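Long-range contacts in flagellar biosynthetic protein FlhB (PDB 6Z0W), which is probably part of the flagellar type III export apparatus and required for rod formation, this chain being its cytoplasmic domain: residues Met8-Pro13 with Lys52-Ala57; Ala15-Asn21 with Ile62-Pro68; Glu23-Ala28 with Val41-Asp47. One frame throughout, in Å; residues are numbered along the deposited sequence.

Contact 1: Met8-Pro13 with Lys52-Ala57; sequences MMAEVP and KIREVA
The chain leaves helix 6-9 with E11 N bonded to M8 O (3.0 Å), makes a type I turn from M9 to V12 closed by a weak V12 N to M9 O bond (3.4 Å), and enters a short 3-10 segment; this N-terminal arm packs on helix 47-59 by apolar contacts, with no hydrogen bond across. V12 is the centre of the contact. With chi1 t, its CG1 lies 3.7 Å from V56 CG1 and 4.3 Å from A57 CB and also rests on I53 O and A57 N, while CG2 is 4.1 Å from I53 CG2; V12 and A57 have the nearest CA atoms, 6.4 Å apart. M9 folds back in an mmt rotamer, setting CE 3.4 Å from I53 CG1 and 4.0 Å from K52 CB. M8, ttp, reaches I53 more loosely, CE to CD1 4.2 Å, with I53 in mt. Behind it, M8, V12 and I53 all meet A43 of strand 40-46, and I53 and A57 also cover I18 of strand 17-20.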
loop_
_atom_site.group_PDB
_atom_site.type_symbol
_atom_site.label_atom_id
_atom_site.label_comp_id
_atom_site.label_asym_id
_atom_site.label_seq_id
_atom_site.Cartn_x
_atom_site.Cartn_y
_atom_site.Cartn_z
ATOM N N MET A 8 -14.960 1.235 -3.849
ATOM C CA MET A 8 -13.591 0.980 -3.428
ATOM C C MET A 8 -13.523 0.586 -1.950
ATOM O O MET A 8 -12.807 -0.345 -1.585
ATOM C CB MET A 8 -12.734 2.209 -3.716
ATOM C CG MET A 8 -11.265 2.030 -3.402
ATOM S SD MET A 8 -10.454 3.649 -3.263
ATOM C CE MET A 8 -11.156 4.242 -1.740
ATOM N N MET A 9 -14.275 1.266 -1.085
ATOM C CA MET A 9 -14.187 0.987 0.347
ATOM C C MET A 9 -14.659 -0.415 0.683
ATOM O O MET A 9 -14.142 -1.033 1.619
ATOM C CB MET A 9 -15.011 2.002 1.148
ATOM C CG MET A 9 -14.330 3.299 1.297
ATOM S SD MET A 9 -12.759 3.113 2.139
ATOM C CE MET A 9 -12.116 4.715 1.771
ATOM N N ALA A 10 -15.638 -0.925 -0.059
ATOM C CA ALA A 10 -16.113 -2.299 0.098
ATOM C C ALA A 10 -15.050 -3.347 -0.192
ATOM O O ALA A 10 -15.275 -4.520 0.124
ATOM C CB ALA A 10 -17.322 -2.535 -0.811
ATOM N N GLU A 11 -13.912 -2.973 -0.798
ATOM C CA GLU A 11 -12.879 -3.941 -1.173
ATOM C C GLU A 11 -11.785 -4.100 -0.130
ATOM O O GLU A 11 -11.081 -5.119 -0.146
ATOM C CB GLU A 11 -12.198 -3.543 -2.492
ATOM C CG GLU A 11 -13.018 -3.749 -3.754
ATOM C CD GLU A 11 -13.405 -5.199 -3.959
ATOM O OE1 GLU A 11 -12.581 -6.083 -3.624
ATOM O OE2 GLU A 11 -14.541 -5.450 -4.426
ATOM N N VAL A 12 -11.617 -3.119 0.752
ATOM C CA VAL A 12 -10.567 -3.086 1.772
ATOM C C VAL A 12 -10.533 -4.366 2.614
ATOM O O VAL A 12 -9.426 -4.820 2.957
ATOM C CB VAL A 12 -10.705 -1.836 2.669
ATOM C CG1 VAL A 12 -9.691 -1.853 3.769
ATOM C CG2 VAL A 12 -10.477 -0.562 1.870
ATOM N N PRO A 13 -11.676 -4.987 2.969
ATOM C CA PRO A 13 -11.607 -6.284 3.668
ATOM C C PRO A 13 -10.815 -7.364 2.932
ATOM O O PRO A 13 -10.386 -8.335 3.574
ATOM C CB PRO A 13 -13.085 -6.686 3.814
ATOM C CG PRO A 13 -13.818 -5.345 3.864
ATOM C CD PRO A 13 -13.075 -4.498 2.880
ATOM N N LYS A 52 -10.149 6.418 6.553
ATOM C CA LYS A 52 -11.264 5.476 6.457
ATOM C C LYS A 52 -10.778 4.102 5.990
ATOM O O LYS A 52 -11.258 3.077 6.479
ATOM C CB LYS A 52 -12.366 6.002 5.534
ATOM C CG LYS A 52 -13.798 5.749 6.065
ATOM C CD LYS A 52 -14.232 4.275 5.887
ATOM C CE LYS A 52 -15.753 4.087 5.854
ATOM N NZ LYS A 52 -16.137 2.768 5.246
ATOM N N ILE A 53 -9.813 4.063 5.073
ATOM C CA ILE A 53 -9.227 2.777 4.697
ATOM C C ILE A 53 -8.581 2.124 5.913
ATOM O O ILE A 53 -8.794 0.937 6.195
ATOM C CB ILE A 53 -8.223 2.969 3.546
ATOM C CG1 ILE A 53 -8.993 3.346 2.289
ATOM C CG2 ILE A 53 -7.368 1.683 3.342
ATOM C CD1 ILE A 53 -8.127 3.720 1.110
ATOM N N ARG A 54 -7.797 2.897 6.663
ATOM C CA ARG A 54 -7.127 2.340 7.834
ATOM C C ARG A 54 -8.131 1.824 8.867
ATOM O O ARG A 54 -7.968 0.713 9.401
ATOM C CB ARG A 54 -6.196 3.392 8.429
ATOM C CG ARG A 54 -4.985 3.661 7.546
ATOM C CD ARG A 54 -4.183 4.856 8.042
ATOM N NE ARG A 54 -3.739 4.668 9.419
ATOM C CZ ARG A 54 -2.766 5.361 10.008
ATOM N NH1 ARG A 54 -2.097 6.300 9.341
ATOM N NH2 ARG A 54 -2.453 5.105 11.271
ATOM N N GLU A 55 -9.205 2.577 9.128
ATOM C CA GLU A 55 -10.153 2.120 10.140
ATOM C C GLU A 55 -10.831 0.813 9.716
ATOM O O GLU A 55 -11.017 -0.085 10.552
ATOM C CB GLU A 55 -11.167 3.217 10.455
ATOM C CG GLU A 55 -12.465 3.160 9.685
ATOM C CD GLU A 55 -13.481 4.200 10.166
ATOM O OE1 GLU A 55 -13.133 5.050 11.032
ATOM O OE2 GLU A 55 -14.625 4.171 9.651
ATOM N N VAL A 56 -11.147 0.652 8.418
ATOM C CA VAL A 56 -11.740 -0.607 7.953
ATOM C C VAL A 56 -10.728 -1.730 8.065
ATOM O O VAL A 56 -11.042 -2.822 8.543
ATOM C CB VAL A 56 -12.275 -0.480 6.507
ATOM C CG1 VAL A 56 -12.710 -1.853 5.951
ATOM C CG2 VAL A 56 -13.421 0.506 6.445
ATOM N N ALA A 57 -9.486 -1.471 7.657
ATOM C CA ALA A 57 -8.449 -2.487 7.769
ATOM C C ALA A 57 -8.275 -2.961 9.212
ATOM O O ALA A 57 -8.122 -4.164 9.460
ATOM C CB ALA A 57 -7.135 -1.937 7.222
#

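Contact 2: Ala15-Asn21 with Ile62-Pro68; sequences ADVIVVN and IAIVSAP
I18, V20 and I64 make the apolar centre where parallel strands 17-20 and 64-66 pair in the middle of the domain's mixed beta-sheet; strand 40-46, helix 47-59 and strand 64-66 form a beta-alpha-beta crossover. I18 CG1 lies 4.1 Å from I64 CG1 and V20 CG1 3.8 Å from I64 CG2, while I53 and A57 cover I18. V17, V19 and V65 occupy the other face, V17 CG2 being 4.0 Å from V65 CG1, with helix 89-100 beyond. The strands run at 26°, axes 4.8 Å apart, with bridges I18-I64, V19-V65 and V20-S66. Hydrogen bonds go from I18 N to A63 O (2.9 Å), V65 N to I18 O (2.8 Å), V20 N to V65 O (2.9 Å) and A67 N to V20 O (3.2 Å). At the entry, D16 and V17 form a classic bulge against V29, and a water joins D16 O (2.5 Å) to A63 N (3.0 Å). At the exit, S66 OG, with chi1 t, donates to N21 OD1 at 2.6 Å.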
loop_
_atom_site.group_PDB
_atom_site.type_symbol
_atom_site.label_atom_id
_atom_site.label_comp_id
_atom_site.label_asym_id
_atom_site.label_seq_id
_atom_site.Cartn_x
_atom_site.Cartn_y
_atom_site.Cartn_z
ATOM N N ALA A 15 -7.915 -6.916 1.399
ATOM C CA ALA A 15 -6.520 -6.530 1.295
ATOM C C ALA A 15 -5.637 -7.485 2.094
ATOM O O ALA A 15 -6.036 -8.001 3.137
ATOM C CB ALA A 15 -6.326 -5.098 1.824
ATOM N N ASP A 16 -4.393 -7.648 1.648
ATOM C CA ASP A 16 -3.416 -8.327 2.492
ATOM C C ASP A 16 -2.682 -7.375 3.429
ATOM O O ASP A 16 -2.234 -7.799 4.500
ATOM C CB ASP A 16 -2.416 -9.070 1.614
ATOM C CG ASP A 16 -3.027 -10.294 0.978
ATOM O OD1 ASP A 16 -3.584 -11.096 1.745
ATOM O OD2 ASP A 16 -2.993 -10.428 -0.267
ATOM N N VAL A 17 -2.554 -6.101 3.059
ATOM C CA VAL A 17 -1.803 -5.133 3.853
ATOM C C VAL A 17 -2.253 -3.751 3.419
ATOM O O VAL A 17 -2.715 -3.567 2.289
ATOM C CB VAL A 17 -0.272 -5.328 3.676
ATOM C CG1 VAL A 17 0.170 -4.839 2.300
ATOM C CG2 VAL A 17 0.517 -4.593 4.776
ATOM N N ILE A 18 -2.171 -2.788 4.340
ATOM C CA ILE A 18 -2.256 -1.358 4.037
ATOM C C ILE A 18 -0.886 -0.761 4.300
ATOM O O ILE A 18 -0.379 -0.835 5.425
ATOM C CB ILE A 18 -3.300 -0.621 4.890
ATOM C CG1 ILE A 18 -4.552 -1.455 5.108
ATOM C CG2 ILE A 18 -3.611 0.770 4.293
ATOM C CD1 ILE A 18 -5.358 -1.738 3.881
ATOM N N VAL A 19 -0.281 -0.181 3.272
ATOM C CA VAL A 19 0.953 0.580 3.406
ATOM C C VAL A 19 0.574 2.036 3.558
ATOM O O VAL A 19 -0.183 2.582 2.736
ATOM C CB VAL A 19 1.863 0.379 2.191
ATOM C CG1 VAL A 19 3.212 1.098 2.405
ATOM C CG2 VAL A 19 2.032 -1.129 1.938
ATOM N N VAL A 20 1.073 2.668 4.612
ATOM C CA VAL A 20 0.655 4.028 4.907
ATOM C C VAL A 20 1.853 4.937 5.066
ATOM O O VAL A 20 2.985 4.487 5.278
ATOM C CB VAL A 20 -0.232 4.155 6.179
ATOM C CG1 VAL A 20 -1.500 3.417 6.009
ATOM C CG2 VAL A 20 0.528 3.711 7.408
ATOM N N ASN A 21 1.559 6.222 4.817
ATOM C CA ASN A 21 2.090 7.477 5.372
ATOM C C ASN A 21 2.214 8.608 4.354
ATOM O O ASN A 21 1.541 9.636 4.548
ATOM C CB ASN A 21 3.406 7.309 6.077
ATOM C CG ASN A 21 3.211 7.222 7.565
ATOM O OD1 ASN A 21 2.765 6.213 8.111
ATOM N ND2 ASN A 21 3.497 8.333 8.242
ATOM N N ILE A 62 -6.485 -6.361 9.378
ATOM C CA ILE A 62 -5.559 -6.336 8.255
ATOM C C ILE A 62 -4.346 -5.505 8.648
ATOM O O ILE A 62 -4.487 -4.354 9.092
ATOM C CB ILE A 62 -6.242 -5.804 6.987
ATOM C CG1 ILE A 62 -7.279 -6.835 6.516
ATOM C CG2 ILE A 62 -5.196 -5.497 5.889
ATOM C CD1 ILE A 62 -8.211 -6.371 5.446
ATOM N N ALA A 63 -3.152 -6.093 8.498
ATOM C CA ALA A 63 -1.921 -5.416 8.900
ATOM C C ALA A 63 -1.780 -4.049 8.220
ATOM O O ALA A 63 -1.988 -3.900 7.014
ATOM C CB ALA A 63 -0.707 -6.284 8.579
ATOM N N ILE A 64 -1.460 -3.045 9.010
ATOM C CA ILE A 64 -1.185 -1.705 8.527
ATOM C C ILE A 64 0.280 -1.431 8.837
ATOM O O ILE A 64 0.696 -1.525 9.998
ATOM C CB ILE A 64 -2.074 -0.666 9.218
ATOM C CG1 ILE A 64 -3.561 -1.002 9.024
ATOM C CG2 ILE A 64 -1.686 0.729 8.730
ATOM C CD1 ILE A 64 -4.486 -0.185 9.909
ATOM N N VAL A 65 1.082 -1.122 7.825
ATOM C CA VAL A 65 2.501 -0.903 8.082
ATOM C C VAL A 65 2.902 0.441 7.503
ATOM O O VAL A 65 2.420 0.840 6.437
ATOM C CB VAL A 65 3.388 -2.049 7.547
ATOM C CG1 VAL A 65 2.746 -3.401 7.875
ATOM C CG2 VAL A 65 3.603 -1.939 6.065
ATOM N N SER A 66 3.753 1.160 8.236
ATOM C CA SER A 66 4.218 2.472 7.817
ATOM C C SER A 66 5.561 2.321 7.115
ATOM O O SER A 66 6.569 1.974 7.748
ATOM C CB SER A 66 4.345 3.436 8.989
ATOM O OG SER A 66 4.866 4.661 8.495
ATOM N N ALA A 67 5.569 2.623 5.816
ATOM C CA ALA A 67 6.801 2.786 5.043
ATOM C C ALA A 67 6.553 3.947 4.089
ATOM O O ALA A 67 6.132 3.739 2.949
ATOM C CB ALA A 67 7.170 1.497 4.297
ATOM N N PRO A 68 6.785 5.186 4.535
ATOM C CA PRO A 68 6.237 6.393 3.836
ATOM C C PRO A 68 6.606 6.472 2.359
ATOM O O PRO A 68 5.733 6.776 1.532
ATOM C CB PRO A 68 6.845 7.574 4.631
ATOM C CG PRO A 68 7.060 7.007 6.016
ATOM C CD PRO A 68 7.376 5.526 5.849
HETATM O O HOH W 1 -3.114 -8.522 6.713
#

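Contact 3: Glu23-Ala28 with Val41-Asp47; sequences EHYAVA and VIAKGVD
Strands 25-28 and 43-46 belong to the beta hairpin at one side of the sheet, antiparallel at 177° with axes 4.7 Å apart. A26-G45 and A28-A43 are the hydrogen-bonded pairs, Y25-V46 and V27-K44 the non-hydrogen-bonded ones, with CA atoms 4.6 and 4.4 Å apart. A26 and G45 satisfy each other (A26 N to G45 O 3.1 Å, G45 N to A26 O 3.2 Å). A28 N donates to A43 O at 2.8 Å, but A28 O takes I42 N (2.9 Å), because the second strand turns a corner at I42. Across the sheet, V27 N finds V19 O in strand 17-20. On the Y25, V27 and K44 face, V46 CG1 sits over the Y25 ring, 4.2 Å from its centroid, a CH-pi contact; Y25 OH bonds H76 and H130 of the C-terminal histidine tag. K44, with chi1 p, sends NZ away to the carbonyls of Y75 and T78 and makes a cation-pi contact with the Y75 ring. A28 CB meets A43 CB (3.9 Å) on the other face. E23 and H24 follow N21 in an Asn-Pro-x-His motif, the autocleavage site of this family; N21 C and E23 N lie too far apart for the one unmodelled residue to span, consistent with a cleaved chain. There D47, with phi 53°, clasps H24: D47 N donates to H24 O (2.8 Å) and H24 N to D47 OD1 (2.9 Å). E23 OE2 crowds the same carboxylate, 2.9 Å from D47 OD1.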
loop_
_atom_site.group_PDB
_atom_site.type_symbol
_atom_site.label_atom_id
_atom_site.label_comp_id
_atom_site.label_asym_id
_atom_site.label_seq_id
_atom_site.Cartn_x
_atom_site.Cartn_y
_atom_site.Cartn_z
ATOM N N GLU A 23 -1.014 15.522 5.588
ATOM C CA GLU A 23 -1.041 14.865 4.292
ATOM C C GLU A 23 -0.753 13.385 4.572
ATOM O O GLU A 23 0.329 13.019 5.039
ATOM C CB GLU A 23 -0.049 15.499 3.310
ATOM C CG GLU A 23 0.036 14.833 1.947
ATOM C CD GLU A 23 -1.059 15.252 0.978
ATOM O OE1 GLU A 23 -0.749 15.914 -0.041
ATOM O OE2 GLU A 23 -2.232 14.918 1.231
ATOM N N HIS A 24 -1.780 12.567 4.344
ATOM C CA HIS A 24 -1.810 11.156 4.705
ATOM C C HIS A 24 -2.009 10.318 3.452
ATOM O O HIS A 24 -2.729 10.717 2.536
ATOM C CB HIS A 24 -2.947 10.860 5.707
ATOM C CG HIS A 24 -2.819 11.615 6.994
ATOM N ND1 HIS A 24 -2.041 11.174 8.044
ATOM C CD2 HIS A 24 -3.330 12.809 7.380
ATOM C CE1 HIS A 24 -2.096 12.052 9.030
ATOM N NE2 HIS A 24 -2.875 13.050 8.652
ATOM N N TYR A 25 -1.385 9.143 3.434
ATOM C CA TYR A 25 -1.474 8.198 2.331
ATOM C C TYR A 25 -1.833 6.821 2.876
ATOM O O TYR A 25 -1.318 6.425 3.924
ATOM C CB TYR A 25 -0.135 8.093 1.609
ATOM C CG TYR A 25 0.226 9.258 0.740
ATOM C CD1 TYR A 25 0.024 9.192 -0.619
ATOM C CD2 TYR A 25 0.780 10.413 1.276
ATOM C CE1 TYR A 25 0.370 10.218 -1.433
ATOM C CE2 TYR A 25 1.118 11.463 0.471
ATOM C CZ TYR A 25 0.904 11.355 -0.895
ATOM O OH TYR A 25 1.228 12.373 -1.757
ATOM N N ALA A 26 -2.694 6.091 2.165
ATOM C CA ALA A 26 -2.953 4.681 2.461
ATOM C C ALA A 26 -3.206 3.963 1.149
ATOM O O ALA A 26 -4.020 4.433 0.348
ATOM C CB ALA A 26 -4.171 4.486 3.391
ATOM N N VAL A 27 -2.543 2.827 0.934
ATOM C CA VAL A 27 -2.833 1.987 -0.223
ATOM C C VAL A 27 -3.097 0.570 0.270
ATOM O O VAL A 27 -2.277 -0.007 1.003
ATOM C CB VAL A 27 -1.703 2.025 -1.271
ATOM C CG1 VAL A 27 -1.696 3.391 -1.983
ATOM C CG2 VAL A 27 -0.351 1.763 -0.616
ATOM N N ALA A 28 -4.272 0.036 -0.075
ATOM C CA ALA A 28 -4.635 -1.330 0.285
ATOM C C ALA A 28 -4.149 -2.260 -0.827
ATOM O O ALA A 28 -4.620 -2.180 -1.980
ATOM C CB ALA A 28 -6.151 -1.456 0.507
ATOM N N VAL A 41 -3.378 -2.920 -6.327
ATOM C CA VAL A 41 -4.007 -1.996 -5.388
ATOM C C VAL A 41 -5.516 -2.141 -5.531
ATOM O O VAL A 41 -6.047 -2.016 -6.636
ATOM C CB VAL A 41 -3.549 -0.551 -5.657
ATOM C CG1 VAL A 41 -4.457 0.448 -4.979
ATOM C CG2 VAL A 41 -2.077 -0.381 -5.214
ATOM N N ILE A 42 -6.215 -2.410 -4.426
ATOM C CA ILE A 42 -7.675 -2.540 -4.467
ATOM C C ILE A 42 -8.382 -1.390 -3.773
ATOM O O ILE A 42 -9.612 -1.254 -3.925
ATOM C CB ILE A 42 -8.146 -3.885 -3.875
ATOM C CG1 ILE A 42 -7.731 -3.980 -2.407
ATOM C CG2 ILE A 42 -7.522 -5.027 -4.627
ATOM C CD1 ILE A 42 -8.191 -5.268 -1.765
ATOM N N ALA A 43 -7.653 -0.543 -3.046
ATOM C CA ALA A 43 -8.190 0.709 -2.530
ATOM C C ALA A 43 -7.025 1.668 -2.288
ATOM O O ALA A 43 -5.914 1.233 -1.972
ATOM C CB ALA A 43 -8.986 0.487 -1.234
ATOM N N LYS A 44 -7.281 2.965 -2.453
ATOM C CA LYS A 44 -6.281 3.963 -2.138
ATOM C C LYS A 44 -6.972 5.289 -1.854
ATOM O O LYS A 44 -8.066 5.552 -2.347
ATOM C CB LYS A 44 -5.255 4.125 -3.277
ATOM C CG LYS A 44 -5.724 4.887 -4.522
ATOM C CD LYS A 44 -4.482 5.070 -5.416
ATOM C CE LYS A 44 -4.662 5.936 -6.645
ATOM N NZ LYS A 44 -3.433 5.840 -7.515
ATOM N N GLY A 45 -6.316 6.120 -1.052
ATOM C CA GLY A 45 -6.845 7.437 -0.742
ATOM C C GLY A 45 -5.817 8.241 0.010
ATOM O O GLY A 45 -4.834 7.705 0.540
ATOM N N VAL A 46 -6.039 9.545 0.037
ATOM C CA VAL A 46 -5.196 10.383 0.857
ATOM C C VAL A 46 -6.044 10.974 1.963
ATOM O O VAL A 46 -7.284 10.947 1.931
ATOM C CB VAL A 46 -4.475 11.494 0.063
ATOM C CG1 VAL A 46 -3.542 10.879 -0.981
ATOM C CG2 VAL A 46 -5.499 12.475 -0.563
ATOM N N ASP A 47 -5.338 11.497 2.964
ATOM C CA ASP A 47 -5.933 12.282 4.035
ATOM C C ASP A 47 -7.090 11.535 4.691
ATOM O O ASP A 47 -6.870 10.469 5.276
ATOM C CB ASP A 47 -6.324 13.645 3.483
ATOM C CG ASP A 47 -5.107 14.409 2.929
ATOM O OD1 ASP A 47 -3.968 14.120 3.369
ATOM O OD2 ASP A 47 -5.285 15.293 2.067
#

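Contacts 2 and 3 belong to one sheet, where strands 17-20 and 25-30 are neighbours joined by V19 O to V27 N, 3.0 Å; contact 1 lies over one face of it. Backbone hydrogen bonds hold both strand pairs, parallel in contact 2 and antiparallel in contact 3, whereas contact 1 relies on apolar side chains and is farthest from the chain's centre. Contact 2 is the most central, and contact 3 is largely buried but ends in charged E23 and D47. Helix 47-59 ties them together: it follows strand 40-46, packs A57 CB 3.4 Å from I18 CG1, and leads on to I62. Around the probable cleavage site, N21 is held in contact 2 by S66, and H24 in contact 3 by D47.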